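Local coordinates for thermostable carboxypeptidase 1 (PDB 1KA2), which removes amino acids one after another, with broad specificity, from the C-terminus of peptides, as a cobalt-dependent metallocarboxypeptidase of the M32 family, at residues H436-I441 against P455-W459. Numbering follows the deposited sequence.
Sequences HIKKDI and PIKAW
Trp459, Ile437 and Ile441 carry most of this contact between the C-terminal end of helix 421-440 and the start of helix 454-465. The axes of the short helical segments 436-440 and 455-459 approach to 11.2 Å, their directions 123° apart; the closest CA pair is Ile437–Trp459, at 7.4 Å. Trp459, with chi1 t and chi2 near 95°, spans this wide gap and lays its indole against the opposing helix. Ile437 sits over one face of the ring in a CH-pi contact, CB 3.8 Å from the centroid of the six-membered ring and almost on its normal; its chi1 t, chi2 t side chain then runs along the indole, CG1 3.7 Å from Trp459 CD2, until its CD1 meets Ile456 CG2 at 4.0 Å. At the ring edge, Trp459 NE1 donates a nearly linear 2.7 Å hydrogen bond to Asp440 OD2. At Ile441 the chain leaves helical angles (phi/psi -137/74), though its N still donates a hydrogen bond to Ile437 O (2.7 Å); its m,t side chain brings CD1 to 3.9 Å from Pro455 O and 4.2 Å from Trp459 CB. The contact is an oblique helix-helix packing in which one tryptophan bridges widely spaced axes, away from the metal site. Helix 444-450, in the connection, contributes Phe444 against Ile437 and Ile456; Phe304 of helix 295-309 touches the same two isoleucines, and Ile481 of helix 473-481 packs on Trp459.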
loop_
_atom_site.group_PDB
_atom_site.type_symbol
_atom_site.label_atom_id
_atom_site.label_comp_id
_atom_site.label_asym_id
_atom_site.label_seq_id
_atom_site.Cartn_x
_atom_site.Cartn_y
_atom_site.Cartn_z
ATOM N N HIS A 436 -17.216 32.398 -13.327
ATOM C CA HIS A 436 -16.884 32.080 -14.703
ATOM C C HIS A 436 -17.716 30.899 -15.198
ATOM O O HIS A 436 -18.088 30.842 -16.374
ATOM C CB HIS A 436 -15.394 31.786 -14.824
ATOM C CG HIS A 436 -14.548 33.020 -14.852
ATOM N ND1 HIS A 436 -14.398 33.791 -15.985
ATOM C CD2 HIS A 436 -13.857 33.651 -13.874
ATOM C CE1 HIS A 436 -13.654 34.844 -15.702
ATOM N NE2 HIS A 436 -13.313 34.784 -14.428
ATOM N N ILE A 437 -18.019 29.961 -14.307
ATOM C CA ILE A 437 -18.825 28.815 -14.709
ATOM C C ILE A 437 -20.289 29.242 -14.704
ATOM O O ILE A 437 -21.091 28.759 -15.504
ATOM C CB ILE A 437 -18.625 27.587 -13.765
ATOM C CG1 ILE A 437 -19.374 26.377 -14.331
ATOM C CG2 ILE A 437 -19.127 27.896 -12.369
ATOM C CD1 ILE A 437 -19.155 25.101 -13.569
ATOM N N LYS A 438 -20.621 30.165 -13.804
ATOM C CA LYS A 438 -21.979 30.681 -13.679
ATOM C C LYS A 438 -22.379 31.344 -14.996
ATOM O O LYS A 438 -23.565 31.523 -15.280
ATOM C CB LYS A 438 -22.040 31.693 -12.530
ATOM C CG LYS A 438 -23.425 32.153 -12.176
ATOM C CD LYS A 438 -24.296 31.008 -11.701
ATOM C CE LYS A 438 -25.674 31.519 -11.328
ATOM N NZ LYS A 438 -26.596 30.425 -10.916
ATOM N N LYS A 439 -21.373 31.696 -15.795
ATOM C CA LYS A 439 -21.571 32.327 -17.094
ATOM C C LYS A 439 -21.872 31.298 -18.180
ATOM O O LYS A 439 -22.793 31.483 -18.973
ATOM C CB LYS A 439 -20.328 33.138 -17.477
ATOM C CG LYS A 439 -20.251 33.514 -18.951
ATOM C CD LYS A 439 -19.106 34.480 -19.244
ATOM C CE LYS A 439 -17.744 33.868 -18.956
ATOM N NZ LYS A 439 -16.639 34.860 -19.134
ATOM N N ASP A 440 -21.099 30.217 -18.225
ATOM C CA ASP A 440 -21.321 29.179 -19.231
ATOM C C ASP A 440 -22.453 28.242 -18.843
ATOM O O ASP A 440 -23.014 27.561 -19.694
ATOM C CB ASP A 440 -20.049 28.360 -19.455
ATOM C CG ASP A 440 -18.896 29.209 -19.921
ATOM O OD1 ASP A 440 -19.146 30.137 -20.712
ATOM O OD2 ASP A 440 -17.746 28.950 -19.509
ATOM N N ILE A 441 -22.785 28.215 -17.555
ATOM C CA ILE A 441 -23.847 27.355 -17.043
ATOM C C ILE A 441 -24.701 28.148 -16.054
ATOM O O ILE A 441 -24.625 27.940 -14.842
ATOM C CB ILE A 441 -23.258 26.128 -16.314
ATOM C CG1 ILE A 441 -22.186 25.464 -17.181
ATOM C CG2 ILE A 441 -24.369 25.138 -15.983
ATOM C CD1 ILE A 441 -21.477 24.307 -16.503
ATOM N N PRO A 455 -22.038 18.175 -16.371
ATOM C CA PRO A 455 -21.597 19.386 -17.076
ATOM C C PRO A 455 -20.610 20.238 -16.272
ATOM O O PRO A 455 -19.714 20.873 -16.838
ATOM C CB PRO A 455 -22.912 20.117 -17.389
ATOM C CG PRO A 455 -23.881 19.584 -16.360
ATOM C CD PRO A 455 -23.506 18.124 -16.272
ATOM N N ILE A 456 -20.776 20.241 -14.953
ATOM C CA ILE A 456 -19.896 20.999 -14.070
ATOM C C ILE A 456 -18.537 20.325 -13.964
ATOM O O ILE A 456 -17.509 20.995 -13.874
ATOM C CB ILE A 456 -20.508 21.128 -12.666
ATOM C CG1 ILE A 456 -21.727 22.049 -12.740
ATOM C CG2 ILE A 456 -19.450 21.644 -11.667
ATOM C CD1 ILE A 456 -22.515 22.122 -11.463
ATOM N N LYS A 457 -18.541 18.996 -13.964
ATOM C CA LYS A 457 -17.302 18.240 -13.891
ATOM C C LYS A 457 -16.537 18.431 -15.197
ATOM O O LYS A 457 -15.316 18.587 -15.198
ATOM C CB LYS A 457 -17.596 16.748 -13.660
ATOM C CG LYS A 457 -18.128 16.432 -12.262
ATOM C CD LYS A 457 -18.888 15.114 -12.221
ATOM C CE LYS A 457 -17.998 13.928 -12.542
ATOM N NZ LYS A 457 -18.759 12.644 -12.529
ATOM N N ALA A 458 -17.263 18.436 -16.308
ATOM C CA ALA A 458 -16.649 18.601 -17.624
ATOM C C ALA A 458 -16.110 20.025 -17.829
ATOM O O ALA A 458 -15.086 20.224 -18.488
ATOM C CB ALA A 458 -17.670 18.256 -18.715
ATOM N N TRP A 459 -16.799 21.012 -17.264
ATOM C CA TRP A 459 -16.361 22.404 -17.396
ATOM C C TRP A 459 -15.017 22.539 -16.692
ATOM O O TRP A 459 -14.094 23.153 -17.218
ATOM C CB TRP A 459 -17.379 23.354 -16.753
ATOM C CG TRP A 459 -17.102 24.804 -17.003
ATOM C CD1 TRP A 459 -17.642 25.585 -17.988
ATOM C CD2 TRP A 459 -16.240 25.658 -16.240
ATOM N NE1 TRP A 459 -17.175 26.873 -17.880
ATOM C CE2 TRP A 459 -16.313 26.946 -16.817
ATOM C CE3 TRP A 459 -15.416 25.460 -15.126
ATOM C CZ2 TRP A 459 -15.594 28.033 -16.315
ATOM C CZ3 TRP A 459 -14.698 26.547 -14.623
ATOM C CH2 TRP A 459 -14.794 27.815 -15.221
#